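Local coordinates for Dps family DNA-binding stress response protein (Thermosynechococcus elongatus, PDB 2C41) that probably binds and oxidises iron as a twelve-subunit assembly that acts as an antioxidant, and is classed among the DNA-binding proteins of the stress response, at residues 22-25 with 26-30; 34-38 with 39-43; 139-142 with 143-146. All coordinates share one frame; numbering follows the deposited sequence.

Contact 1: 22-25 with 26-30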
loop_
_atom_site.group_PDB
_atom_site.type_symbol
_atom_site.label_atom_id
_atom_site.label_comp_id
_atom_site.label_asym_id
_atom_site.label_seq_id
_atom_site.Cartn_x
_atom_site.Cartn_y
_atom_site.Cartn_z
ATOM N N ALA C 22 -26.901 15.700 -9.666
ATOM C CA ALA C 22 -25.575 15.354 -9.144
ATOM C C ALA C 22 -24.498 16.251 -9.767
ATOM O O ALA C 22 -23.591 16.730 -9.073
ATOM C CB ALA C 22 -25.266 13.890 -9.390
ATOM N N VAL C 23 -24.604 16.481 -11.073
ATOM C CA VAL C 23 -23.651 17.343 -11.788
ATOM C C VAL C 23 -23.701 18.783 -11.253
ATOM O O VAL C 23 -22.663 19.364 -10.933
ATOM C CB VAL C 23 -23.905 17.322 -13.315
ATOM C CG1 VAL C 23 -23.074 18.399 -14.024
ATOM C CG2 VAL C 23 -23.600 15.922 -13.875
ATOM N N VAL C 24 -24.906 19.353 -11.148
ATOM C CA VAL C 24 -25.053 20.733 -10.657
ATOM C C VAL C 24 -24.633 20.850 -9.191
ATOM O O VAL C 24 -23.951 21.804 -8.805
ATOM C CB VAL C 24 -26.497 21.276 -10.868
ATOM C CG1 VAL C 24 -26.696 22.658 -10.199
ATOM C CG2 VAL C 24 -26.789 21.347 -12.344
ATOM N N MET C 25 -25.033 19.877 -8.380
ATOM C CA MET C 25 -24.666 19.854 -6.975
ATOM C C MET C 25 -23.146 19.783 -6.804
ATOM O O MET C 25 -22.565 20.458 -5.947
ATOM C CB MET C 25 -25.309 18.649 -6.301
ATOM C CG MET C 25 -25.377 18.787 -4.823
ATOM S SD MET C 25 -26.531 20.102 -4.370
ATOM C CE MET C 25 -26.257 20.012 -2.608
ATOM N N TYR C 26 -22.510 18.957 -7.627
ATOM C CA TYR C 26 -21.055 18.871 -7.621
ATOM C C TYR C 26 -20.417 20.224 -7.956
ATOM O O TYR C 26 -19.533 20.702 -7.236
ATOM C CB TYR C 26 -20.557 17.790 -8.589
ATOM C CG TYR C 26 -19.062 17.857 -8.738
ATOM C CD1 TYR C 26 -18.234 17.500 -7.673
ATOM C CD2 TYR C 26 -18.475 18.330 -9.909
ATOM C CE1 TYR C 26 -16.851 17.571 -7.779
ATOM C CE2 TYR C 26 -17.078 18.417 -10.022
ATOM C CZ TYR C 26 -16.290 18.031 -8.946
ATOM O OH TYR C 26 -14.920 18.094 -9.016
ATOM N N LEU C 27 -20.863 20.833 -9.051
ATOM C CA LEU C 27 -20.315 22.117 -9.481
ATOM C C LEU C 27 -20.576 23.219 -8.447
ATOM O O LEU C 27 -19.714 24.073 -8.226
ATOM C CB LEU C 27 -20.829 22.501 -10.869
ATOM C CG LEU C 27 -20.367 21.596 -12.022
ATOM C CD1 LEU C 27 -21.108 21.957 -13.297
ATOM C CD2 LEU C 27 -18.848 21.663 -12.219
ATOM N N ASN C 28 -21.747 23.179 -7.804
ATOM C CA ASN C 28 -22.008 24.060 -6.654
ATOM C C ASN C 28 -20.972 23.864 -5.549
ATOM O O ASN C 28 -20.441 24.832 -5.017
ATOM C CB ASN C 28 -23.403 23.827 -6.067
ATOM C CG ASN C 28 -24.512 24.434 -6.898
ATOM O OD1 ASN C 28 -25.698 24.254 -6.584
ATOM N ND2 ASN C 28 -24.155 25.160 -7.939
ATOM N N TYR C 29 -20.703 22.608 -5.192
ATOM C CA TYR C 29 -19.690 22.304 -4.169
ATOM C C TYR C 29 -18.315 22.862 -4.513
ATOM O O TYR C 29 -17.600 23.347 -3.633
ATOM C CB TYR C 29 -19.613 20.808 -3.869
ATOM C CG TYR C 29 -20.446 20.386 -2.671
ATOM C CD1 TYR C 29 -20.234 20.969 -1.415
ATOM C CD2 TYR C 29 -21.432 19.404 -2.785
ATOM C CE1 TYR C 29 -20.978 20.588 -0.300
ATOM C CE2 TYR C 29 -22.189 19.007 -1.672
ATOM C CZ TYR C 29 -21.954 19.603 -0.440
ATOM O OH TYR C 29 -22.682 19.231 0.662
ATOM N N LYS C 30 -17.956 22.802 -5.795
ATOM C CA LYS C 30 -16.688 23.362 -6.239
ATOM C C LYS C 30 -16.669 24.880 -6.043
ATOM O O LYS C 30 -15.667 25.431 -5.579
ATOM C CB LYS C 30 -16.374 22.968 -7.687
ATOM C CG LYS C 30 -15.987 21.489 -7.866
ATOM C CD LYS C 30 -14.925 21.004 -6.860
ATOM C CE LYS C 30 -13.570 21.689 -7.076
ATOM N NZ LYS C 30 -12.420 20.877 -6.575
#
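V24 and N28, one turn apart on helix 6-35, run alongside each other off the same side of the helix, and the carbonyl of V24 accepts the backbone N-H of N28, with N28 N 2.8 Å from V24 O and an N-H...O angle of 164°. The three neighbouring carbonyls are engaged in the same manner. Y26 N donates to A22 O over 2.9 Å, L27 N to V23 O, and Y29 N to M25 O, so each peptide oxygen of 22-25 receives an amide proton from the next turn. This is the regular i to i+4 ladder of an alpha-helix, here one of the long helices of the four-helix bundle of the ferritin-like fold. The side chains run along the same carbonyls: L27 CG rests 3.4 Å from V23 O, and V23 O also meets the Y26 ring at its edge, near the ring plane. V23 CG1, held anti to its own N (chi1 170°), reaches L27 CD1 at 4.1 Å. The M25 chain turns sharply at chi2 (68°), and its CE lies 4.3 Å from CE2 of Y29. N28 CG sits 3.3 Å from V24 O. With the amide arm cut back to an alanine, a gap would probably be left beside V24 CG1, N105 and S89 of the same chain and P77 of the second subunit. The polar ends further along are paired elsewhere: Y29 OH is hydrogen-bonded to the side chain of Q51, while the ammonium of K30 forms salt bridges with E49 of its own chain and D60 of the second subunit. On the bundle side M25 packs on N105, H106 and I109 of helix 95-122.

Contact 2: 34-38 with 39-43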
loop_
_atom_site.group_PDB
_atom_site.type_symbol
_atom_site.label_atom_id
_atom_site.label_comp_id
_atom_site.label_asym_id
_atom_site.label_seq_id
_atom_site.Cartn_x
_atom_site.Cartn_y
_atom_site.Cartn_z
ATOM N N TRP C 34 -13.990 26.751 -3.684
ATOM C CA TRP C 34 -13.106 27.799 -4.182
ATOM C C TRP C 34 -13.309 29.153 -3.508
ATOM O O TRP C 34 -12.342 29.891 -3.283
ATOM C CB TRP C 34 -13.275 27.969 -5.692
ATOM C CG TRP C 34 -12.887 26.751 -6.486
ATOM C CD1 TRP C 34 -11.862 25.881 -6.220
ATOM C CD2 TRP C 34 -13.496 26.292 -7.693
ATOM N NE1 TRP C 34 -11.814 24.903 -7.177
ATOM C CE2 TRP C 34 -12.802 25.129 -8.096
ATOM C CE3 TRP C 34 -14.565 26.751 -8.478
ATOM C CZ2 TRP C 34 -13.142 24.410 -9.251
ATOM C CZ3 TRP C 34 -14.910 26.028 -9.625
ATOM C CH2 TRP C 34 -14.190 24.879 -10.002
ATOM N N LEU C 35 -14.564 29.480 -3.214
ATOM C CA LEU C 35 -14.930 30.835 -2.811
ATOM C C LEU C 35 -15.119 31.017 -1.312
ATOM O O LEU C 35 -15.360 32.127 -0.848
ATOM C CB LEU C 35 -16.173 31.313 -3.575
ATOM C CG LEU C 35 -16.068 31.353 -5.108
ATOM C CD1 LEU C 35 -17.216 32.152 -5.685
ATOM C CD2 LEU C 35 -14.727 31.926 -5.599
ATOM N N THR C 36 -15.001 29.937 -0.552
ATOM C CA THR C 36 -15.127 30.058 0.895
ATOM C C THR C 36 -13.961 30.909 1.451
ATOM O O THR C 36 -12.893 31.018 0.832
ATOM C CB THR C 36 -15.323 28.678 1.583
ATOM O OG1 THR C 36 -15.803 28.860 2.930
ATOM C CG2 THR C 36 -14.043 27.863 1.565
ATOM N N TYR C 37 -14.195 31.545 2.591
ATOM C CA TYR C 37 -13.259 32.536 3.123
ATOM C C TYR C 37 -13.485 32.694 4.619
ATOM O O TYR C 37 -14.479 32.204 5.157
ATOM C CB TYR C 37 -13.460 33.882 2.416
ATOM C CG TYR C 37 -14.849 34.467 2.605
ATOM C CD1 TYR C 37 -15.112 35.364 3.644
ATOM C CD2 TYR C 37 -15.901 34.118 1.746
ATOM C CE1 TYR C 37 -16.399 35.899 3.831
ATOM C CE2 TYR C 37 -17.185 34.643 1.917
ATOM C CZ TYR C 37 -17.429 35.533 2.958
ATOM O OH TYR C 37 -18.698 36.058 3.128
ATOM N N GLY C 38 -12.565 33.391 5.281
ATOM C CA GLY C 38 -12.687 33.678 6.696
ATOM C C GLY C 38 -11.894 32.704 7.548
ATOM O O GLY C 38 -11.244 31.790 7.026
ATOM N N PRO C 39 -11.957 32.879 8.877
ATOM C CA PRO C 39 -11.165 32.087 9.827
ATOM C C PRO C 39 -11.434 30.574 9.818
ATOM O O PRO C 39 -10.670 29.819 10.420
ATOM C CB PRO C 39 -11.551 32.682 11.188
ATOM C CG PRO C 39 -12.100 34.033 10.896
ATOM C CD PRO C 39 -12.766 33.910 9.557
ATOM N N LEU C 40 -12.512 30.146 9.161
ATOM C CA LEU C 40 -12.839 28.724 9.043
ATOM C C LEU C 40 -12.354 28.140 7.719
ATOM O O LEU C 40 -12.754 27.026 7.341
ATOM C CB LEU C 40 -14.354 28.508 9.169
ATOM C CG LEU C 40 -15.054 29.199 10.344
ATOM C CD1 LEU C 40 -16.566 28.961 10.290
ATOM C CD2 LEU C 40 -14.473 28.754 11.685
ATOM N N PHE C 41 -11.500 28.883 7.017
ATOM C CA PHE C 41 -11.163 28.529 5.641
ATOM C C PHE C 41 -10.728 27.073 5.422
ATOM O O PHE C 41 -11.320 26.370 4.606
ATOM C CB PHE C 41 -10.134 29.477 5.019
ATOM C CG PHE C 41 -9.766 29.084 3.622
ATOM C CD1 PHE C 41 -10.631 29.345 2.567
ATOM C CD2 PHE C 41 -8.589 28.381 3.371
ATOM C CE1 PHE C 41 -10.313 28.949 1.265
ATOM C CE2 PHE C 41 -8.262 27.982 2.075
ATOM C CZ PHE C 41 -9.119 28.272 1.019
ATOM N N ARG C 42 -9.697 26.619 6.125
ATOM C CA ARG C 42 -9.164 25.287 5.826
ATOM C C ARG C 42 -10.241 24.229 6.073
ATOM O O ARG C 42 -10.480 23.372 5.211
ATOM C CB ARG C 42 -7.878 24.980 6.617
ATOM C CG ARG C 42 -7.310 23.586 6.342
ATOM C CD ARG C 42 -6.105 23.254 7.225
ATOM N NE ARG C 42 -5.747 21.825 7.158
ATOM C CZ ARG C 42 -6.409 20.830 7.761
ATOM N NH1 ARG C 42 -7.498 21.065 8.488
ATOM N NH2 ARG C 42 -5.981 19.580 7.630
ATOM N N ASP C 43 -10.900 24.321 7.230
ATOM C CA ASP C 43 -11.944 23.368 7.629
ATOM C C ASP C 43 -13.047 23.286 6.567
ATOM O O ASP C 43 -13.420 22.195 6.140
ATOM C CB ASP C 43 -12.549 23.748 8.990
ATOM C CG ASP C 43 -13.221 22.562 9.704
ATOM O OD1 ASP C 43 -12.742 21.411 9.564
ATOM O OD2 ASP C 43 -14.212 22.784 10.443
HETATM O O HOH W 1 -14.814 31.409 7.706
#
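F41 folds its ring back against the T36 peptide, and the carbonyl of T36 meets that ring at its edge, near the ring plane. Both CD1 and CE1 of F41 lie 3.3 Å from T36 O, which places the oxygen beside the outer C-H groups of one flank. The methyl of T36 adds an apolar touch: with OG1 anti to the backbone N (chi1 -164°), CG2 is left in the position flanked by both backbone arms and reaches F41 CD1 at 3.9 Å, the two side chains meeting at a slant. On F41 the ring is sent toward T36 by a first torsion that sets CG opposite the backbone N.

At G38 the phi of 98° would push any beta-carbon against the carbonyl oxygen of Y37, and such a carbon would also collide with CD of P39, so the path of the chain fits glycine well. From G38 to F41 the backbone makes a type I beta turn closed by F41 N and G38 O, 2.9 Å apart. The bond is bent, with an N-H...O angle of 133° and the donor well above the carbonyl plane. F41 CB also lies 3.3 Å from G38 O. A water bridges the residues that flank the G38-P39 step, donating to Y37 O at 2.7 Å and accepting from L40 N, which stands at the N-cap position of the following helix.

The turn joins helix 6-35 to helix 41-68. T36 packs on L44 and F48 of the latter and on V95 at the start of helix 95-122. The turn also meets the third subunit: F41 sets its ring edge-to-face with F145 of that subunit, the backbone of G38 makes hydrogen bonds to it, and R42 forms salt bridges with its D43 and E50.

Contact 3: 139-142 with 143-146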
loop_
_atom_site.group_PDB
_atom_site.type_symbol
_atom_site.label_atom_id
_atom_site.label_comp_id
_atom_site.label_asym_id
_atom_site.label_seq_id
_atom_site.Cartn_x
_atom_site.Cartn_y
_atom_site.Cartn_z
ATOM N N HIS C 139 -26.462 11.911 1.034
ATOM C CA HIS C 139 -27.084 13.239 1.090
ATOM C C HIS C 139 -27.553 13.605 2.499
ATOM O O HIS C 139 -27.396 14.754 2.946
ATOM C CB HIS C 139 -28.223 13.336 0.076
ATOM C CG HIS C 139 -27.748 13.668 -1.300
ATOM N ND1 HIS C 139 -27.641 12.730 -2.306
ATOM C CD2 HIS C 139 -27.303 14.832 -1.822
ATOM C CE1 HIS C 139 -27.173 13.312 -3.396
ATOM N NE2 HIS C 139 -26.954 14.585 -3.126
ATOM N N GLN C 140 -28.108 12.621 3.205
ATOM C CA GLN C 140 -28.547 12.851 4.588
ATOM C C GLN C 140 -27.359 13.163 5.507
ATOM O O GLN C 140 -27.468 14.007 6.407
ATOM C CB GLN C 140 -29.384 11.680 5.090
ATOM C CG GLN C 140 -30.737 11.637 4.381
ATOM C CD GLN C 140 -31.488 10.330 4.537
ATOM O OE1 GLN C 140 -30.899 9.245 4.622
ATOM N NE2 GLN C 140 -32.821 10.427 4.534
ATOM N N LYS C 141 -26.224 12.511 5.263
ATOM C CA LYS C 141 -25.001 12.806 6.024
ATOM C C LYS C 141 -24.527 14.234 5.760
ATOM O O LYS C 141 -24.239 14.988 6.695
ATOM C CB LYS C 141 -23.879 11.817 5.690
ATOM C CG LYS C 141 -22.580 12.093 6.474
ATOM C CD LYS C 141 -21.441 11.147 6.069
ATOM C CE LYS C 141 -20.929 11.457 4.655
ATOM N NZ LYS C 141 -19.603 10.827 4.394
ATOM N N HIS C 142 -24.483 14.605 4.482
ATOM C CA HIS C 142 -24.056 15.938 4.062
ATOM C C HIS C 142 -24.927 17.023 4.680
ATOM O O HIS C 142 -24.419 18.034 5.169
ATOM C CB HIS C 142 -24.108 16.058 2.540
ATOM C CG HIS C 142 -23.085 15.225 1.825
ATOM N ND1 HIS C 142 -23.071 15.082 0.454
ATOM C CD2 HIS C 142 -22.039 14.498 2.290
ATOM C CE1 HIS C 142 -22.059 14.306 0.103
ATOM N NE2 HIS C 142 -21.421 13.933 1.200
ATOM N N ARG C 143 -26.239 16.800 4.658
ATOM C CA ARG C 143 -27.201 17.743 5.222
ATOM C C ARG C 143 -26.970 17.934 6.724
ATOM O O ARG C 143 -26.985 19.056 7.225
ATOM C CB ARG C 143 -28.631 17.256 4.949
ATOM C CG ARG C 143 -29.705 18.086 5.636
ATOM C CD ARG C 143 -31.087 17.462 5.440
ATOM N NE ARG C 143 -32.077 18.169 6.245
ATOM C CZ ARG C 143 -32.348 17.901 7.523
ATOM N NH1 ARG C 143 -33.267 18.623 8.164
ATOM N NH2 ARG C 143 -31.705 16.919 8.163
ATOM N N TRP C 144 -26.769 16.828 7.438
ATOM C CA TRP C 144 -26.477 16.890 8.865
ATOM C C TRP C 144 -25.209 17.725 9.157
ATOM O O TRP C 144 -25.254 18.648 9.972
ATOM C CB TRP C 144 -26.404 15.476 9.459
ATOM C CG TRP C 144 -25.625 15.389 10.731
ATOM C CD1 TRP C 144 -25.771 16.161 11.850
ATOM C CD2 TRP C 144 -24.575 14.466 11.007
ATOM N NE1 TRP C 144 -24.855 15.778 12.808
ATOM C CE2 TRP C 144 -24.114 14.736 12.314
ATOM C CE3 TRP C 144 -23.971 13.436 10.270
ATOM C CZ2 TRP C 144 -23.067 14.016 12.902
ATOM C CZ3 TRP C 144 -22.933 12.712 10.859
ATOM C CH2 TRP C 144 -22.494 13.012 12.164
ATOM N N PHE C 145 -24.098 17.404 8.488
ATOM C CA PHE C 145 -22.845 18.166 8.634
ATOM C C PHE C 145 -23.059 19.664 8.427
ATOM O O PHE C 145 -22.647 20.492 9.251
ATOM C CB PHE C 145 -21.784 17.667 7.638
ATOM C CG PHE C 145 -20.852 16.617 8.198
ATOM C CD1 PHE C 145 -21.332 15.366 8.576
ATOM C CD2 PHE C 145 -19.488 16.874 8.315
ATOM C CE1 PHE C 145 -20.466 14.391 9.090
ATOM C CE2 PHE C 145 -18.609 15.904 8.821
ATOM C CZ PHE C 145 -19.101 14.664 9.205
ATOM N N LEU C 146 -23.707 20.006 7.316
ATOM C CA LEU C 146 -23.947 21.403 6.959
ATOM C C LEU C 146 -24.790 22.119 8.012
ATOM O O LEU C 146 -24.458 23.232 8.425
ATOM C CB LEU C 146 -24.634 21.480 5.597
ATOM C CG LEU C 146 -23.931 21.808 4.268
ATOM C CD1 LEU C 146 -22.428 21.964 4.330
ATOM C CD2 LEU C 146 -24.359 20.822 3.185
HETATM O O HOH W 2 -29.997 14.751 7.254
#
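K141 holds CG opposite its backbone N (chi1 180°), which carries the start of its aliphatic chain alongside the F145 ring; K141 CG is 4.1 Å from F145 CE1. F145 in turn brings CD1 over one face of the W144 indole, 3.6 Å above its plane and offset toward the rim. R143, extended from CG to NE, reaches out from the helix, and its guanidinium is linked to the preceding turn by water: R143 NH2 donates to a water 2.9 Å away, lying at the edge and in the plane of the group, and the same water donates to Q140 O at 2.8 Å. Q140 O also accepts W144 N, over 3.1 Å, so this carbonyl has two donors. The F145 N to K141 O bond is almost straight, at 176°.

All of this belongs to helix 126-149. Its inner side packs on helices 41-68, 95-122 and 6-35: H142 NE2 and K141 NZ share E54, and L146 touches A102, I103 and Y29. R143 is salt-bridged to E107 and to D70 of the fifth subunit, while the F145 ring meets H45 of the fourth subunit.

In the fold
Contacts 1 and 3 lie on two different helices of the same bundle, their centres 15 Å apart, and they touch directly: Y29 OH comes 3.4 Å from L146 CD2 and 4.0 Å from H142 CB. Contact 2 follows contact 1 along the chain, with centres 18 Å apart, at the far end of helix 6-35. It does not touch contact 3 within the subunit, the nearest atoms being about 8 Å apart. Between subunits the two do meet, through F41 and F145. Contacts 1 and 2 both reach the second subunit, whose D60 pairs with K30 and W34. A bound triethylene glycol, probably from the crystallisation liquor, lies about 4 Å from the K141 side chain.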